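Local coordinates for B12-binding domain-containing protein (Kitasatospora setae, PDB 6WTE) that is a radical SAM superfamily methyltransferase, TsrM, that binds cobalamin and a [4Fe-4S] cluster and methylates, probably tryptophan, by a non-radical route, at residues Q193-S201 against S251-Q262. Numbering follows the deposited sequence.
Sequences QLSVYRRRS and SVVDEMESLAAQ
Glu255 reaches from its helix to Tyr197 and Arg199 of loop 193-201, and its carboxylate bonds both. Its CB lies against Val196 CG1. Glu255 CG passes 3.6 Å from Tyr197 O and also meets Arg199 CG. Glu255 CD lies close to Tyr197 O and Tyr197 CB. Glu255 OE1 takes a weak hydrogen bond from Tyr197 N at 3.3 Å and forms a salt bridge with Arg247. Glu255 OE2 uses its anti lone pair for a salt bridge with Arg199 NH1 at 2.7 Å, and is hydrogen-bonded to the Tyr20 hydroxyl. The guanidinium and carboxylate planes stand 87° apart. With CG anti to the backbone N (chi1 -177°), the extended Glu255 chain carries the acid to the loop. Bends at chi2 and chi3 fold Arg199 back so that NH1 meets this acid, and Leu259 CD2 packs on Arg199 CB and over one guanidinium face. Helix 249-261 belongs to the radical SAM core; Asp23, salt-bridged to Arg199 NE, sits on helix 20-31 of the B12-binding domain. The loop thus runs between the two domains, with Tyr197 near the cobalamin. At one end Ser251 OG donates to Leu194 O at 2.6 Å. At the other, Gln262 NE2 donates to Arg199 O at 2.9 Å and also to Ser258 O. Gln262 OE1 accepts from Ser201 OG at 2.6 Å, nearly in line with the C=O. A leucine here would probably leave Arg199 O and Ser201 OG without these partners.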
loop_
_atom_site.group_PDB
_atom_site.type_symbol
_atom_site.label_atom_id
_atom_site.label_comp_id
_atom_site.label_asym_id
_atom_site.label_seq_id
_atom_site.Cartn_x
_atom_site.Cartn_y
_atom_site.Cartn_z
ATOM N N GLN A 193 -3.286 19.281 -4.438
ATOM C CA GLN A 193 -3.400 19.009 -5.864
ATOM C C GLN A 193 -2.565 19.951 -6.718
ATOM O O GLN A 193 -2.582 19.822 -7.945
ATOM C CB GLN A 193 -4.860 19.106 -6.301
ATOM C CG GLN A 193 -5.802 18.192 -5.550
ATOM C CD GLN A 193 -7.245 18.442 -5.924
ATOM O OE1 GLN A 193 -7.992 19.072 -5.172
ATOM N NE2 GLN A 193 -7.645 17.966 -7.096
ATOM N N LEU A 194 -1.843 20.890 -6.109
ATOM C CA LEU A 194 -1.144 21.933 -6.847
ATOM C C LEU A 194 0.365 21.751 -6.871
ATOM O O LEU A 194 0.984 21.900 -7.928
ATOM C CB LEU A 194 -1.479 23.310 -6.251
ATOM C CG LEU A 194 -2.948 23.730 -6.289
ATOM C CD1 LEU A 194 -3.148 25.064 -5.590
ATOM C CD2 LEU A 194 -3.430 23.804 -7.726
ATOM N N SER A 195 0.981 21.440 -5.736
ATOM C CA SER A 195 2.427 21.573 -5.629
ATOM C C SER A 195 3.154 20.456 -6.362
ATOM O O SER A 195 2.642 19.344 -6.528
ATOM C CB SER A 195 2.872 21.564 -4.167
ATOM O OG SER A 195 2.096 22.448 -3.381
ATOM N N VAL A 196 4.371 20.769 -6.794
ATOM C CA VAL A 196 5.347 19.749 -7.154
ATOM C C VAL A 196 5.966 19.243 -5.859
ATOM O O VAL A 196 6.491 20.030 -5.065
ATOM C CB VAL A 196 6.418 20.315 -8.097
ATOM C CG1 VAL A 196 7.514 19.290 -8.333
ATOM C CG2 VAL A 196 5.793 20.771 -9.408
ATOM N N TYR A 197 5.898 17.938 -5.629
ATOM C CA TYR A 197 6.501 17.373 -4.428
ATOM C C TYR A 197 8.009 17.306 -4.638
ATOM O O TYR A 197 8.477 16.721 -5.620
ATOM C CB TYR A 197 5.918 15.995 -4.119
ATOM C CG TYR A 197 4.397 15.946 -4.057
ATOM C CD1 TYR A 197 3.645 17.051 -3.652
ATOM C CD2 TYR A 197 3.716 14.794 -4.422
ATOM C CE1 TYR A 197 2.255 16.997 -3.615
ATOM C CE2 TYR A 197 2.342 14.729 -4.374
ATOM C CZ TYR A 197 1.613 15.830 -3.979
ATOM O OH TYR A 197 0.233 15.744 -3.950
ATOM N N ARG A 198 8.770 17.948 -3.755
ATOM C CA ARG A 198 10.213 18.026 -3.943
ATOM C C ARG A 198 10.849 16.693 -3.560
ATOM O O ARG A 198 10.636 16.182 -2.455
ATOM C CB ARG A 198 10.795 19.193 -3.147
ATOM C CG ARG A 198 10.392 20.545 -3.743
ATOM C CD ARG A 198 11.066 21.732 -3.074
ATOM N NE ARG A 198 10.553 21.970 -1.729
ATOM C CZ ARG A 198 9.504 22.737 -1.445
ATOM N NH1 ARG A 198 8.843 23.357 -2.415
ATOM N NH2 ARG A 198 9.119 22.888 -0.183
ATOM N N ARG A 199 11.595 16.115 -4.497
ATOM C CA ARG A 199 12.234 14.815 -4.324
ATOM C C ARG A 199 13.734 15.046 -4.357
ATOM O O ARG A 199 14.296 15.348 -5.414
ATOM C CB ARG A 199 11.806 13.833 -5.414
ATOM C CG ARG A 199 10.323 13.897 -5.765
ATOM C CD ARG A 199 9.424 13.507 -4.574
ATOM N NE ARG A 199 9.575 12.105 -4.192
ATOM C CZ ARG A 199 9.084 11.084 -4.890
ATOM N NH1 ARG A 199 8.414 11.314 -6.016
ATOM N NH2 ARG A 199 9.266 9.836 -4.471
ATOM N N ARG A 200 14.377 14.913 -3.205
ATOM C CA ARG A 200 15.778 15.265 -3.056
ATOM C C ARG A 200 16.622 14.010 -2.903
ATOM O O ARG A 200 16.121 12.931 -2.583
ATOM C CB ARG A 200 15.979 16.189 -1.846
ATOM C CG ARG A 200 15.229 17.515 -1.930
ATOM C CD ARG A 200 15.377 18.286 -0.620
ATOM N NE ARG A 200 14.915 19.671 -0.702
ATOM C CZ ARG A 200 13.840 20.147 -0.078
ATOM N NH1 ARG A 200 13.094 19.350 0.679
ATOM N NH2 ARG A 200 13.510 21.428 -0.207
ATOM N N SER A 201 17.920 14.165 -3.145
ATOM C CA SER A 201 18.878 13.085 -2.977
ATOM C C SER A 201 20.162 13.640 -2.386
ATOM O O SER A 201 20.584 14.749 -2.727
ATOM C CB SER A 201 19.180 12.390 -4.306
ATOM O OG SER A 201 18.027 11.759 -4.820
ATOM N N SER A 251 2.377 19.678 -12.652
ATOM C CA SER A 251 3.136 19.408 -11.434
ATOM C C SER A 251 3.613 17.963 -11.390
ATOM O O SER A 251 4.758 17.696 -11.002
ATOM C CB SER A 251 2.291 19.727 -10.197
ATOM O OG SER A 251 1.944 21.104 -10.163
ATOM N N VAL A 252 2.748 17.018 -11.773
ATOM C CA VAL A 252 3.152 15.613 -11.816
ATOM C C VAL A 252 4.338 15.429 -12.756
ATOM O O VAL A 252 5.342 14.801 -12.402
ATOM C CB VAL A 252 1.972 14.719 -12.238
ATOM C CG1 VAL A 252 2.391 13.267 -12.223
ATOM C CG2 VAL A 252 0.788 14.925 -11.314
ATOM N N VAL A 253 4.237 15.964 -13.977
ATOM C CA VAL A 253 5.310 15.741 -14.939
ATOM C C VAL A 253 6.580 16.480 -14.518
ATOM O O VAL A 253 7.691 15.978 -14.723
ATOM C CB VAL A 253 4.863 16.123 -16.362
ATOM C CG1 VAL A 253 5.953 15.769 -17.358
ATOM C CG2 VAL A 253 3.562 15.392 -16.723
ATOM N N ASP A 254 6.446 17.676 -13.924
ATOM C CA ASP A 254 7.612 18.358 -13.354
ATOM C C ASP A 254 8.343 17.462 -12.358
ATOM O O ASP A 254 9.580 17.382 -12.361
ATOM C CB ASP A 254 7.197 19.652 -12.638
ATOM C CG ASP A 254 7.006 20.831 -13.578
ATOM O OD1 ASP A 254 7.202 20.693 -14.805
ATOM O OD2 ASP A 254 6.673 21.920 -13.061
ATOM N N GLU A 255 7.585 16.794 -11.484
ATOM C CA GLU A 255 8.183 15.909 -10.490
ATOM C C GLU A 255 8.870 14.714 -11.138
ATOM O O GLU A 255 9.985 14.344 -10.748
ATOM C CB GLU A 255 7.110 15.439 -9.514
ATOM C CG GLU A 255 7.625 14.565 -8.392
ATOM C CD GLU A 255 6.554 14.310 -7.348
ATOM O OE1 GLU A 255 5.581 15.090 -7.313
ATOM O OE2 GLU A 255 6.685 13.342 -6.575
ATOM N N MET A 256 8.207 14.084 -12.116
ATOM C CA MET A 256 8.827 12.978 -12.839
ATOM C C MET A 256 10.093 13.431 -13.543
ATOM O O MET A 256 11.088 12.700 -13.574
ATOM C CB MET A 256 7.846 12.391 -13.853
ATOM C CG MET A 256 6.598 11.828 -13.216
ATOM S SD MET A 256 5.398 11.278 -14.438
ATOM C CE MET A 256 6.198 9.790 -15.044
ATOM N N GLU A 257 10.069 14.636 -14.116
ATOM C CA GLU A 257 11.252 15.158 -14.787
ATOM C C GLU A 257 12.383 15.373 -13.793
ATOM O O GLU A 257 13.545 15.080 -14.094
ATOM C CB GLU A 257 10.908 16.461 -15.513
ATOM C CG GLU A 257 11.963 16.932 -16.496
ATOM C CD GLU A 257 11.528 18.166 -17.257
ATOM O OE1 GLU A 257 10.388 18.184 -17.771
ATOM O OE2 GLU A 257 12.328 19.119 -17.346
ATOM N N SER A 258 12.053 15.864 -12.591
ATOM C CA SER A 258 13.064 16.062 -11.555
ATOM C C SER A 258 13.687 14.739 -11.133
ATOM O O SER A 258 14.908 14.648 -10.956
ATOM C CB SER A 258 12.449 16.765 -10.345
ATOM O OG SER A 258 13.431 16.976 -9.340
ATOM N N LEU A 259 12.864 13.701 -10.967
ATOM C CA LEU A 259 13.395 12.371 -10.687
ATOM C C LEU A 259 14.332 11.912 -11.801
ATOM O O LEU A 259 15.464 11.484 -11.542
ATOM C CB LEU A 259 12.246 11.380 -10.515
ATOM C CG LEU A 259 11.398 11.559 -9.256
ATOM C CD1 LEU A 259 10.206 10.605 -9.253
ATOM C CD2 LEU A 259 12.273 11.349 -8.024
ATOM N N ALA A 260 13.883 12.021 -13.056
ATOM C CA ALA A 260 14.695 11.546 -14.170
ATOM C C ALA A 260 16.003 12.318 -14.279
ATOM O O ALA A 260 17.028 11.748 -14.671
ATOM C CB ALA A 260 13.915 11.654 -15.479
ATOM N N ALA A 261 15.988 13.606 -13.936
ATOM C CA ALA A 261 17.206 14.404 -14.012
ATOM C C ALA A 261 18.273 13.890 -13.053
ATOM O O ALA A 261 19.471 14.025 -13.332
ATOM C CB ALA A 261 16.889 15.873 -13.726
ATOM N N GLN A 262 17.863 13.325 -11.917
ATOM C CA GLN A 262 18.799 12.752 -10.958
ATOM C C GLN A 262 19.223 11.334 -11.314
ATOM O O GLN A 262 19.979 10.728 -10.548
ATOM C CB GLN A 262 18.194 12.741 -9.550
ATOM C CG GLN A 262 17.603 14.055 -9.096
ATOM C CD GLN A 262 16.827 13.907 -7.799
ATOM O OE1 GLN A 262 17.319 13.326 -6.831
ATOM N NE2 GLN A 262 15.591 14.396 -7.789
HETATM O O HOH W 1 11.336 17.410 -7.262
#